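Local coordinates for putative phosphatase/phosphodiesterase MPN_349 (Mycoplasma pneumoniae M129, PDB 1T71), which probably hydrolyses phosphoester bonds, perhaps those of 2',3'-cyclic nucleotides, at a two-iron centre of the calcineurin-like type, at residues A[12-17]-A[215-220]; A[19-24]-A[265-270]; A[40-45]-A[49-54]; A[72-77]-A[82-87]. All blocks are in the same frame, centred on the assembly; numbering follows the deposited sequence.

Contact 1 (A[12-17]-A[215-220]); sequences DVYGKA and IGANPE. With FE (Fe (III) ion), chain B.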
loop_
_atom_site.group_PDB
_atom_site.type_symbol
_atom_site.label_atom_id
_atom_site.label_comp_id
_atom_site.label_asym_id
_atom_site.label_seq_id
_atom_site.Cartn_x
_atom_site.Cartn_y
_atom_site.Cartn_z
ATOM N N ASP A 12 2.186 -2.731 1.319
ATOM C CA ASP A 12 1.789 -3.072 2.683
ATOM C C ASP A 12 2.915 -3.374 3.656
ATOM O O ASP A 12 3.600 -4.390 3.524
ATOM C CB ASP A 12 0.830 -4.273 2.669
ATOM C CG ASP A 12 -0.433 -4.007 1.876
ATOM O OD1 ASP A 12 -0.324 -3.489 0.736
ATOM O OD2 ASP A 12 -1.531 -4.325 2.384
ATOM N N VAL A 13 3.085 -2.493 4.643
ATOM C CA VAL A 13 4.100 -2.674 5.682
ATOM C C VAL A 13 3.520 -3.708 6.640
ATOM O O VAL A 13 2.427 -3.521 7.167
ATOM C CB VAL A 13 4.363 -1.367 6.455
ATOM C CG1 VAL A 13 5.332 -1.626 7.591
ATOM C CG2 VAL A 13 4.931 -0.320 5.522
ATOM N N TYR A 14 4.251 -4.787 6.884
ATOM C CA TYR A 14 3.736 -5.855 7.735
ATOM C C TYR A 14 4.652 -6.257 8.898
ATOM O O TYR A 14 5.705 -6.872 8.700
ATOM C CB TYR A 14 3.444 -7.070 6.839
ATOM C CG TYR A 14 2.631 -8.185 7.466
ATOM C CD1 TYR A 14 3.116 -8.913 8.561
ATOM C CD2 TYR A 14 1.387 -8.534 6.943
ATOM C CE1 TYR A 14 2.373 -9.966 9.114
ATOM C CE2 TYR A 14 0.637 -9.579 7.488
ATOM C CZ TYR A 14 1.135 -10.288 8.569
ATOM O OH TYR A 14 0.391 -11.314 9.094
ATOM N N GLY A 15 4.233 -5.901 10.111
ATOM C CA GLY A 15 4.978 -6.257 11.307
ATOM C C GLY A 15 6.377 -5.699 11.486
ATOM O O GLY A 15 6.800 -4.772 10.793
ATOM N N LYS A 16 7.101 -6.284 12.436
ATOM C CA LYS A 16 8.461 -5.860 12.745
ATOM C C LYS A 16 9.379 -6.081 11.550
ATOM O O LYS A 16 10.249 -5.258 11.263
ATOM C CB LYS A 16 8.993 -6.640 13.953
ATOM C CG LYS A 16 10.360 -6.176 14.434
ATOM C CD LYS A 16 10.864 -6.997 15.620
ATOM C CE LYS A 16 9.863 -7.019 16.781
ATOM N NZ LYS A 16 9.539 -5.665 17.336
ATOM N N ALA A 17 9.183 -7.191 10.847
ATOM C CA ALA A 17 10.024 -7.488 9.697
ATOM C C ALA A 17 9.897 -6.403 8.630
ATOM O O ALA A 17 10.891 -5.983 8.042
ATOM C CB ALA A 17 9.657 -8.838 9.113
ATOM N N ILE A 215 2.233 -14.967 3.100
ATOM C CA ILE A 215 1.673 -13.634 2.955
ATOM C C ILE A 215 1.911 -12.822 4.234
ATOM O O ILE A 215 1.182 -11.885 4.534
ATOM C CB ILE A 215 0.153 -13.772 2.621
ATOM C CG1 ILE A 215 0.009 -14.332 1.211
ATOM C CG2 ILE A 215 -0.566 -12.465 2.682
ATOM C CD1 ILE A 215 0.712 -13.492 0.168
ATOM N N GLY A 216 2.951 -13.194 4.979
ATOM C CA GLY A 216 3.285 -12.493 6.210
ATOM C C GLY A 216 2.997 -13.258 7.497
ATOM O O GLY A 216 3.559 -12.946 8.553
ATOM N N ALA A 217 2.130 -14.262 7.417
ATOM C CA ALA A 217 1.763 -15.052 8.592
ATOM C C ALA A 217 2.555 -16.353 8.732
ATOM O O ALA A 217 3.099 -16.875 7.757
ATOM C CB ALA A 217 0.261 -15.363 8.557
ATOM N N ASN A 218 2.615 -16.867 9.956
ATOM C CA ASN A 218 3.306 -18.116 10.227
ATOM C C ASN A 218 2.593 -19.200 9.428
ATOM O O ASN A 218 1.366 -19.284 9.445
ATOM C CB ASN A 218 3.243 -18.436 11.720
ATOM C CG ASN A 218 3.656 -19.859 12.026
ATOM O OD1 ASN A 218 4.745 -20.301 11.658
ATOM N ND2 ASN A 218 2.783 -20.588 12.709
ATOM N N PRO A 219 3.354 -20.042 8.712
ATOM C CA PRO A 219 2.773 -21.118 7.902
ATOM C C PRO A 219 1.923 -22.151 8.641
ATOM O O PRO A 219 0.941 -22.651 8.093
ATOM C CB PRO A 219 3.997 -21.753 7.242
ATOM C CG PRO A 219 4.944 -20.587 7.108
ATOM C CD PRO A 219 4.803 -19.924 8.461
ATOM N N GLU A 220 2.283 -22.467 9.882
ATOM C CA GLU A 220 1.539 -23.471 10.631
ATOM C C GLU A 220 0.025 -23.282 10.671
ATOM O O GLU A 220 -0.720 -24.174 10.260
ATOM C CB GLU A 220 2.062 -23.600 12.064
ATOM C CG GLU A 220 1.384 -24.754 12.804
ATOM C CD GLU A 220 1.920 -24.982 14.202
ATOM O OE1 GLU A 220 1.768 -24.081 15.056
ATOM O OE2 GLU A 220 2.493 -26.067 14.448
HETATM FE FE FE B . -2.331 -5.926 3.672
#
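Beside the two-iron centre, just after the short strand 12-13 that carries Asp12, Tyr14 sets its ring against the backbone of Gly216. The CA of Gly216 lies 4.0 Å from the ring centroid of Tyr14 and 15° off the ring normal, which defines a CH-pi contact over one face, displaced toward the rim. With CG anti to the backbone N (chi1 -167°), the phenol projects across to residues 215-217. Its two CE carbons approach different carbonyls: Tyr14 CE1 is 3.3 Å from Gly216 O, while CE2 of the same ring lies 3.8 Å from Ile215 O.

This strand end supplies the first metal ligand of the calcineurin-like fold. Two residues before the tyrosine, Asp12 OD2 binds one iron(III) at 2.2 Å, sharing that metal with Glu43 OE1, and His158 NE2 is hydrogen-bonded to the same carboxylate oxygen. On the other segment, Gly216 adopts a positive phi (108°) and brings bare backbone against the ring, and its N is held by Ser213 OG. The Tyr14 hydroxyl stays 3.8 Å from Ala217 N, without a hydrogen bond between them, and 4.1 Å from the CB of Ala217.

Contact 2 (A[19-24]-A[265-270]); sequences RNIIKN and IVEDDP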
loop_
_atom_site.group_PDB
_atom_site.type_symbol
_atom_site.label_atom_id
_atom_site.label_comp_id
_atom_site.label_asym_id
_atom_site.label_seq_id
_atom_site.Cartn_x
_atom_site.Cartn_y
_atom_site.Cartn_z
ATOM N N ARG A 19 8.848 -3.289 9.106
ATOM C CA ARG A 19 9.367 -2.060 9.694
ATOM C C ARG A 19 10.884 -2.005 9.591
ATOM O O ARG A 19 11.446 -0.996 9.170
ATOM C CB ARG A 19 8.934 -1.955 11.163
ATOM C CG ARG A 19 7.994 -0.792 11.438
ATOM C CD ARG A 19 7.546 -0.750 12.896
ATOM N NE ARG A 19 6.493 -1.727 13.142
ATOM C CZ ARG A 19 6.600 -2.766 13.958
ATOM N NH1 ARG A 19 7.721 -2.981 14.628
ATOM N NH2 ARG A 19 5.577 -3.596 14.094
ATOM N N ASN A 20 11.541 -3.099 9.963
ATOM C CA ASN A 20 12.996 -3.164 9.928
ATOM C C ASN A 20 13.652 -3.106 8.556
ATOM O O ASN A 20 14.662 -2.424 8.382
ATOM C CB ASN A 20 13.475 -4.411 10.672
ATOM C CG ASN A 20 13.351 -4.265 12.173
ATOM O OD1 ASN A 20 13.321 -5.254 12.905
ATOM N ND2 ASN A 20 13.287 -3.020 12.643
ATOM N N ILE A 21 13.102 -3.811 7.573
ATOM C CA ILE A 21 13.736 -3.775 6.265
ATOM C C ILE A 21 13.576 -2.395 5.621
ATOM O O ILE A 21 14.386 -2.003 4.784
ATOM C CB ILE A 21 13.189 -4.885 5.330
ATOM C CG1 ILE A 21 14.066 -4.973 4.077
ATOM C CG2 ILE A 21 11.729 -4.612 4.966
ATOM C CD1 ILE A 21 13.775 -6.186 3.205
ATOM N N ILE A 22 12.544 -1.656 6.023
ATOM C CA ILE A 22 12.332 -0.321 5.477
ATOM C C ILE A 22 13.306 0.665 6.128
ATOM O O ILE A 22 13.864 1.540 5.464
ATOM C CB ILE A 22 10.882 0.167 5.708
ATOM C CG1 ILE A 22 9.929 -0.585 4.775
ATOM C CG2 ILE A 22 10.793 1.675 5.482
ATOM C CD1 ILE A 22 8.489 -0.145 4.879
ATOM N N LYS A 23 13.509 0.518 7.430
ATOM C CA LYS A 23 14.423 1.397 8.147
ATOM C C LYS A 23 15.851 1.193 7.644
ATOM O O LYS A 23 16.600 2.148 7.485
ATOM C CB LYS A 23 14.360 1.117 9.655
ATOM C CG LYS A 23 15.214 2.053 10.495
ATOM C CD LYS A 23 14.920 3.502 10.138
ATOM C CE LYS A 23 15.737 4.483 10.970
ATOM N NZ LYS A 23 15.383 4.408 12.413
ATOM N N ASN A 24 16.212 -0.057 7.381
ATOM C CA ASN A 24 17.553 -0.395 6.910
ATOM C C ASN A 24 17.824 -0.163 5.423
ATOM O O ASN A 24 18.941 -0.408 4.971
ATOM C CB ASN A 24 17.855 -1.865 7.215
ATOM C CG ASN A 24 17.881 -2.169 8.699
ATOM O OD1 ASN A 24 17.941 -3.332 9.094
ATOM N ND2 ASN A 24 17.844 -1.129 9.527
ATOM N N ILE A 265 13.648 -6.270 -2.664
ATOM C CA ILE A 265 14.746 -6.707 -1.818
ATOM C C ILE A 265 14.257 -7.927 -1.045
ATOM O O ILE A 265 13.176 -7.908 -0.460
ATOM C CB ILE A 265 15.172 -5.597 -0.834
ATOM C CG1 ILE A 265 15.672 -4.382 -1.618
ATOM C CG2 ILE A 265 16.272 -6.102 0.091
ATOM C CD1 ILE A 265 16.046 -3.203 -0.766
ATOM N N VAL A 266 15.048 -8.992 -1.067
ATOM C CA VAL A 266 14.680 -10.213 -0.378
ATOM C C VAL A 266 15.794 -10.701 0.539
ATOM O O VAL A 266 16.957 -10.801 0.132
ATOM C CB VAL A 266 14.337 -11.333 -1.382
ATOM C CG1 VAL A 266 13.985 -12.608 -0.630
ATOM C CG2 VAL A 266 13.173 -10.895 -2.272
ATOM N N GLU A 267 15.425 -11.003 1.780
ATOM C CA GLU A 267 16.368 -11.492 2.779
ATOM C C GLU A 267 15.869 -12.845 3.267
ATOM O O GLU A 267 14.811 -12.934 3.896
ATOM C CB GLU A 267 16.449 -10.521 3.964
ATOM C CG GLU A 267 16.832 -9.087 3.612
ATOM C CD GLU A 267 18.283 -8.941 3.170
ATOM O OE1 GLU A 267 18.737 -7.784 2.994
ATOM O OE2 GLU A 267 18.969 -9.976 2.996
ATOM N N ASP A 268 16.621 -13.898 2.966
ATOM C CA ASP A 268 16.234 -15.231 3.386
ATOM C C ASP A 268 16.709 -15.491 4.805
ATOM O O ASP A 268 17.685 -14.895 5.269
ATOM C CB ASP A 268 16.803 -16.270 2.419
ATOM C CG ASP A 268 16.018 -16.342 1.124
ATOM O OD1 ASP A 268 16.606 -16.693 0.075
ATOM O OD2 ASP A 268 14.804 -16.055 1.158
ATOM N N ASP A 269 16.000 -16.377 5.490
ATOM C CA ASP A 269 16.297 -16.718 6.873
ATOM C C ASP A 269 16.627 -18.203 6.968
ATOM O O ASP A 269 15.844 -19.045 6.539
ATOM C CB ASP A 269 15.068 -16.405 7.728
ATOM C CG ASP A 269 15.352 -16.440 9.212
ATOM O OD1 ASP A 269 15.980 -17.408 9.693
ATOM O OD2 ASP A 269 14.920 -15.490 9.902
ATOM N N PRO A 270 17.798 -18.546 7.525
ATOM C CA PRO A 270 18.199 -19.951 7.661
ATOM C C PRO A 270 17.205 -20.782 8.467
ATOM O O PRO A 270 17.060 -21.985 8.248
ATOM C CB PRO A 270 19.569 -19.857 8.340
ATOM C CG PRO A 270 19.474 -18.563 9.118
ATOM C CD PRO A 270 18.812 -17.653 8.113
#
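Ile265 meets Ile21 through the CG2 branch: Ile265 CG2 and Ile21 CD1 are 4.0 Å apart, and the two side chains slide past each other in opposite directions. The torsion at Ile265 (chi1 -62°) sets CG2 anti to its backbone N and turns CG1, with the CD1 beyond it, to the side of the N. CG2 is therefore the branch of Ile265 that touches. The carbonyl of the same residue is almost as near, with Ile265 O 4.1 Å from Ile21 CD1, so the methyl rests on backbone as well as on side chain.

Val266 turns its CB away from the helix, as expected for the next position of an extended strand. The strand in question, 259-267, is the outermost on its side of a six-stranded mixed sheet and pairs with strand 241-249, with backbone hydrogen bonds joining Ile265 to Leu243 and Glu267 to Ala241. Helix 15-23 packs against this edge of the sheet, and Ile21 also touches Ala241 and Leu243, thus spanning both strands.

At Glu267 the CB again faces the helix, and CG comes within 4.2 Å of Ile21 CD1. A further bend (chi2 -70°) carries the carboxylate off, leaving Glu267 OE1 5.2 Å from Ile21 CD1, and the aliphatic part alone joins the apolar contact. Past the strand, Asp269 OD2 accepts a hydrogen bond from Gly240 N and OD1 one from Arg271 N.

Contact 3 (A[40-45]-A[49-54]); sequences VNAENT and KGLSLK. With FE (Fe (III) ion), chain B; FE (Fe (III) ion), chain C.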
loop_
_atom_site.group_PDB
_atom_site.type_symbol
_atom_site.label_atom_id
_atom_site.label_comp_id
_atom_site.label_asym_id
_atom_site.label_seq_id
_atom_site.Cartn_x
_atom_site.Cartn_y
_atom_site.Cartn_z
ATOM N N VAL A 40 3.889 5.088 1.493
ATOM C CA VAL A 40 3.769 3.671 1.807
ATOM C C VAL A 40 2.394 3.328 2.343
ATOM O O VAL A 40 1.724 4.158 2.947
ATOM C CB VAL A 40 4.821 3.208 2.852
ATOM C CG1 VAL A 40 6.184 3.807 2.517
ATOM C CG2 VAL A 40 4.386 3.594 4.266
ATOM N N ASN A 41 1.962 2.102 2.077
ATOM C CA ASN A 41 0.692 1.616 2.592
ATOM C C ASN A 41 1.157 0.927 3.876
ATOM O O ASN A 41 2.016 0.046 3.828
ATOM C CB ASN A 41 0.067 0.601 1.632
ATOM C CG ASN A 41 -1.247 0.054 2.144
ATOM O OD1 ASN A 41 -1.316 -0.476 3.251
ATOM N ND2 ASN A 41 -2.302 0.180 1.339
ATOM N N ALA A 42 0.610 1.336 5.017
ATOM C CA ALA A 42 1.018 0.781 6.309
ATOM C C ALA A 42 -0.086 0.038 7.047
ATOM O O ALA A 42 -0.037 -0.109 8.269
ATOM C CB ALA A 42 1.558 1.908 7.195
ATOM N N GLU A 43 -1.062 -0.466 6.302
ATOM C CA GLU A 43 -2.199 -1.153 6.906
ATOM C C GLU A 43 -1.930 -2.387 7.771
ATOM O O GLU A 43 -2.812 -2.801 8.521
ATOM C CB GLU A 43 -3.219 -1.525 5.827
ATOM C CG GLU A 43 -2.917 -2.821 5.113
ATOM C CD GLU A 43 -4.161 -3.654 4.903
ATOM O OE1 GLU A 43 -4.020 -4.809 4.467
ATOM O OE2 GLU A 43 -5.279 -3.156 5.180
ATOM N N ASN A 44 -0.743 -2.986 7.662
ATOM C CA ASN A 44 -0.406 -4.178 8.455
ATOM C C ASN A 44 0.766 -3.934 9.410
ATOM O O ASN A 44 1.319 -4.874 9.976
ATOM C CB ASN A 44 -0.028 -5.338 7.527
ATOM C CG ASN A 44 -1.202 -5.839 6.699
ATOM O OD1 ASN A 44 -2.097 -6.508 7.213
ATOM N ND2 ASN A 44 -1.202 -5.512 5.418
ATOM N N THR A 45 1.141 -2.674 9.592
ATOM C CA THR A 45 2.279 -2.335 10.429
ATOM C C THR A 45 2.354 -2.924 11.838
ATOM O O THR A 45 3.326 -3.604 12.170
ATOM C CB THR A 45 2.442 -0.806 10.530
ATOM O OG1 THR A 45 2.596 -0.251 9.217
ATOM C CG2 THR A 45 3.672 -0.461 11.364
ATOM N N LYS A 49 -1.712 -5.849 11.737
ATOM C CA LYS A 49 -2.966 -5.138 11.506
ATOM C C LYS A 49 -3.023 -3.743 12.118
ATOM O O LYS A 49 -2.852 -3.569 13.329
ATOM C CB LYS A 49 -4.149 -5.957 12.037
ATOM C CG LYS A 49 -4.344 -7.285 11.327
ATOM C CD LYS A 49 -5.600 -7.997 11.798
ATOM C CE LYS A 49 -5.546 -8.277 13.282
ATOM N NZ LYS A 49 -6.792 -8.935 13.771
ATOM N N GLY A 50 -3.265 -2.750 11.274
ATOM C CA GLY A 50 -3.372 -1.389 11.761
ATOM C C GLY A 50 -2.048 -0.718 12.059
ATOM O O GLY A 50 -0.974 -1.286 11.822
ATOM N N LEU A 51 -2.130 0.491 12.607
ATOM C CA LEU A 51 -0.938 1.275 12.908
ATOM C C LEU A 51 -1.034 2.005 14.248
ATOM O O LEU A 51 -1.938 2.816 14.457
ATOM C CB LEU A 51 -0.725 2.289 11.778
ATOM C CG LEU A 51 0.440 3.280 11.809
ATOM C CD1 LEU A 51 1.771 2.545 11.712
ATOM C CD2 LEU A 51 0.275 4.256 10.647
ATOM N N SER A 52 -0.101 1.712 15.151
ATOM C CA SER A 52 -0.063 2.360 16.461
ATOM C C SER A 52 0.604 3.725 16.290
ATOM O O SER A 52 1.256 3.970 15.274
ATOM C CB SER A 52 0.754 1.520 17.454
ATOM O OG SER A 52 2.127 1.492 17.081
ATOM N N LEU A 53 0.447 4.607 17.275
ATOM C CA LEU A 53 1.062 5.934 17.205
ATOM C C LEU A 53 2.567 5.727 17.202
ATOM O O LEU A 53 3.299 6.366 16.448
ATOM C CB LEU A 53 0.682 6.771 18.430
ATOM C CG LEU A 53 0.674 8.302 18.331
ATOM C CD1 LEU A 53 1.239 8.859 19.630
ATOM C CD2 LEU A 53 1.478 8.803 17.143
ATOM N N LYS A 54 3.018 4.828 18.070
ATOM C CA LYS A 54 4.431 4.509 18.183
ATOM C C LYS A 54 4.978 4.136 16.808
ATOM O O LYS A 54 5.988 4.676 16.365
ATOM C CB LYS A 54 4.625 3.334 19.150
ATOM C CG LYS A 54 6.084 2.976 19.429
ATOM C CD LYS A 54 6.215 1.680 20.237
ATOM C CE LYS A 54 5.640 0.491 19.453
ATOM N NZ LYS A 54 5.777 -0.828 20.155
HETATM FE FE FE B . -2.331 -5.926 3.672
HETATM FE FE FE C . -5.420 -5.714 2.993
#
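Glu43 and Gly50 join the two segments by a backbone hydrogen bond, Gly50 N to Glu43 O at 2.8 Å, with an N-H...O angle of 152° and the donor 43° out of the carbonyl plane. The loop leaves strand 37-41 of a beta-alpha-beta unit and leads to helix 53-62, carrying iron ligands at the strand's C-terminal end. It opens with an Asx turn, Asn41 OD1 accepting from Glu43 N, and continues as a type I turn from Ala42 to Thr45. Ala42 O receives both Thr45 N and Thr45 OG1, the hydroxyl at 2.8 Å, from the same face of its plane.

The turn points Glu43 at the metals. Its OE1 bridges the two irons, 2.2 Å from each, while OE2 is held by the backbone N of His72. Asn44 ND2, as modelled, binds the iron shared with Asp12 at 2.1 Å; Asn71 and His183 join Glu43 on the other. Gly50 has a positive phi (78°), and its carbonyl O passes 3.4 Å from Thr45 N at an angle too poor for a bond. Beyond it Leu51 crosses Thr45 obliquely, its CD1 resting 3.6 Å from both CB and CG2 of Thr45.

Contact 4 (A[72-77]-A[82-87]); sequences HTWFQK and VVINKK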
loop_
_atom_site.group_PDB
_atom_site.type_symbol
_atom_site.label_atom_id
_atom_site.label_comp_id
_atom_site.label_asym_id
_atom_site.label_seq_id
_atom_site.Cartn_x
_atom_site.Cartn_y
_atom_site.Cartn_z
ATOM N N HIS A 72 -7.553 -3.044 7.154
ATOM C CA HIS A 72 -7.232 -3.133 8.572
ATOM C C HIS A 72 -6.881 -1.772 9.158
ATOM O O HIS A 72 -6.228 -1.675 10.195
ATOM C CB HIS A 72 -6.082 -4.115 8.782
ATOM C CG HIS A 72 -6.495 -5.547 8.650
ATOM N ND1 HIS A 72 -5.873 -6.430 7.793
ATOM C CD2 HIS A 72 -7.476 -6.248 9.269
ATOM C CE1 HIS A 72 -6.453 -7.613 7.889
ATOM N NE2 HIS A 72 -7.428 -7.529 8.777
ATOM N N THR A 73 -7.333 -0.720 8.485
ATOM C CA THR A 73 -7.073 0.648 8.920
ATOM C C THR A 73 -7.427 0.939 10.389
ATOM O O THR A 73 -6.694 1.634 11.090
ATOM C CB THR A 73 -7.868 1.671 8.047
ATOM O OG1 THR A 73 -7.449 1.583 6.674
ATOM C CG2 THR A 73 -7.649 3.100 8.563
ATOM N N TRP A 74 -8.538 0.390 10.857
ATOM C CA TRP A 74 -9.016 0.695 12.201
ATOM C C TRP A 74 -8.784 -0.323 13.308
ATOM O O TRP A 74 -9.432 -0.256 14.356
ATOM C CB TRP A 74 -10.510 1.015 12.100
ATOM C CG TRP A 74 -10.803 1.963 10.964
ATOM C CD1 TRP A 74 -10.829 3.331 11.017
ATOM C CD2 TRP A 74 -11.018 1.612 9.588
ATOM N NE1 TRP A 74 -11.041 3.850 9.760
ATOM C CE2 TRP A 74 -11.157 2.819 8.865
ATOM C CE3 TRP A 74 -11.100 0.395 8.896
ATOM C CZ2 TRP A 74 -11.375 2.844 7.482
ATOM C CZ3 TRP A 74 -11.319 0.419 7.520
ATOM C CH2 TRP A 74 -11.451 1.638 6.828
ATOM N N PHE A 75 -7.847 -1.240 13.116
ATOM C CA PHE A 75 -7.630 -2.248 14.136
ATOM C C PHE A 75 -6.961 -1.806 15.442
ATOM O O PHE A 75 -7.311 -2.320 16.502
ATOM C CB PHE A 75 -6.888 -3.445 13.549
ATOM C CG PHE A 75 -7.007 -4.676 14.387
ATOM C CD1 PHE A 75 -5.994 -5.037 15.265
ATOM C CD2 PHE A 75 -8.163 -5.450 14.335
ATOM C CE1 PHE A 75 -6.128 -6.156 16.077
ATOM C CE2 PHE A 75 -8.306 -6.569 15.143
ATOM C CZ PHE A 75 -7.288 -6.922 16.018
ATOM N N GLN A 76 -6.013 -0.875 15.386
ATOM C CA GLN A 76 -5.361 -0.414 16.609
ATOM C C GLN A 76 -6.212 0.687 17.261
ATOM O O GLN A 76 -5.919 1.882 17.139
ATOM C CB GLN A 76 -3.946 0.088 16.298
ATOM C CG GLN A 76 -3.032 -0.999 15.709
ATOM C CD GLN A 76 -2.821 -2.182 16.651
ATOM O OE1 GLN A 76 -2.589 -3.318 16.211
ATOM N NE2 GLN A 76 -2.882 -1.919 17.947
ATOM N N LYS A 77 -7.263 0.254 17.955
ATOM C CA LYS A 77 -8.226 1.137 18.614
ATOM C C LYS A 77 -7.665 2.190 19.559
ATOM O O LYS A 77 -8.122 3.332 19.565
ATOM C CB LYS A 77 -9.230 0.317 19.420
ATOM C CG LYS A 77 -9.534 -1.047 18.874
ATOM C CD LYS A 77 -10.519 -1.001 17.751
ATOM C CE LYS A 77 -10.923 -2.415 17.405
ATOM N NZ LYS A 77 -11.389 -3.133 18.624
ATOM N N VAL A 82 -6.055 9.517 17.095
ATOM C CA VAL A 82 -4.869 10.318 16.843
ATOM C C VAL A 82 -4.107 9.943 15.569
ATOM O O VAL A 82 -3.674 10.821 14.826
ATOM C CB VAL A 82 -3.903 10.252 18.048
ATOM C CG1 VAL A 82 -2.580 10.927 17.703
ATOM C CG2 VAL A 82 -4.544 10.946 19.257
ATOM N N VAL A 83 -3.943 8.653 15.307
ATOM C CA VAL A 83 -3.199 8.229 14.120
ATOM C C VAL A 83 -3.871 8.545 12.784
ATOM O O VAL A 83 -3.305 9.252 11.944
ATOM C CB VAL A 83 -2.887 6.711 14.173
ATOM C CG1 VAL A 83 -2.197 6.262 12.885
ATOM C CG2 VAL A 83 -1.989 6.415 15.366
ATOM N N ILE A 84 -5.074 8.033 12.576
ATOM C CA ILE A 84 -5.738 8.276 11.307
ATOM C C ILE A 84 -6.157 9.737 11.088
ATOM O O ILE A 84 -6.579 10.121 9.997
ATOM C CB ILE A 84 -6.900 7.249 11.098
ATOM C CG1 ILE A 84 -7.913 7.753 10.079
ATOM C CG2 ILE A 84 -7.520 6.896 12.406
ATOM C CD1 ILE A 84 -8.952 6.708 9.728
ATOM N N ASN A 85 -5.994 10.564 12.118
ATOM C CA ASN A 85 -6.298 11.987 11.997
ATOM C C ASN A 85 -5.032 12.725 11.549
ATOM O O ASN A 85 -5.064 13.929 11.303
ATOM C CB ASN A 85 -6.783 12.557 13.333
ATOM C CG ASN A 85 -8.277 12.826 13.348
ATOM O OD1 ASN A 85 -8.905 12.847 14.409
ATOM N ND2 ASN A 85 -8.853 13.042 12.170
ATOM N N LYS A 86 -3.917 12.002 11.448
ATOM C CA LYS A 86 -2.658 12.610 11.023
ATOM C C LYS A 86 -2.804 13.195 9.621
ATOM O O LYS A 86 -3.333 12.549 8.719
ATOM C CB LYS A 86 -1.518 11.586 11.053
ATOM C CG LYS A 86 -1.096 11.173 12.458
ATOM C CD LYS A 86 -0.544 12.345 13.286
ATOM C CE LYS A 86 -0.008 11.862 14.629
ATOM N NZ LYS A 86 0.607 12.926 15.468
ATOM N N LYS A 87 -2.309 14.415 9.451
ATOM C CA LYS A 87 -2.397 15.143 8.187
ATOM C C LYS A 87 -1.777 14.489 6.949
ATOM O O LYS A 87 -2.210 14.754 5.832
ATOM C CB LYS A 87 -1.800 16.550 8.358
ATOM C CG LYS A 87 -1.446 16.916 9.804
ATOM C CD LYS A 87 -0.250 16.099 10.316
ATOM C CE LYS A 87 -0.147 16.128 11.830
ATOM N NZ LYS A 87 -1.371 15.579 12.458
#
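Thr73 and Trp74 both meet a single methyl, CD1 of Ile84. Residues 72-77 belong to the loop after strand 66-68, just past the iron ligand Asn71, in the Gly-Asn-His signature of calcineurin-like phosphoesterases. His72, probably the proton donor as in relatives, heads a type I turn that ends at Phe75.

From Thr73 it is the CG2 branch that touches, 4.0 Å from Ile84 CD1, and the two side chains cross at about a right angle. The threonine torsion (chi1 -62°) divides the branches: CG2 lies anti to the backbone N, whereas OG1 lies beside that N and is hydrogen-bonded to Gly70 O. The polar half thus ties down the loop, and the methyl half serves the contact.

Trp74 follows inside that turn. Its indole has Thr73 CB 3.4 Å above the plane, over its centre, and Ile84 CD1 arrives obliquely near the pyrrole part, 3.5 Å from Trp74 NE1 and 4.1 Å from Trp74 CD1. Phe101 stacks with the same indole and Phe99 meets it edge-to-face. Ile84 reaches the pair with an extended chain (chi1 159°, chi2 173°) from the type I turn Val83-Lys86. The nearest atom of the other segment to the indole nitrogen is a methyl carbon: NE1 is buried and has no hydrogen-bonding partner in the model, so the contact between the two segments rests on apolar packing, with no hydrogen bond across it.

How the contacts relate
Contacts 1, 3 and 4 cluster round the iron centre, whereas contact 2 lies at the far edge of a sheet. Helix 15-23 joins contacts 1 and 2, whose centres are about 12 Å apart, and Val13 packs on Ile22 between them. Contact 3 is about 13 Å from contact 1, centre to centre; backbone bonds join Val13 to Asn41 and Gly15 to Asn44, so loops from two neighbouring strands share one iron. Contact 4 follows in series, about 8 Å from contact 3, centre to centre, with Lys49 in a cation-pi contact with Phe75. Both are nested within the long loops closed by contacts 1 and 2, which alternate along the chain. Long-range contact 1 and local contacts 3 and 4 thus surround one metal site.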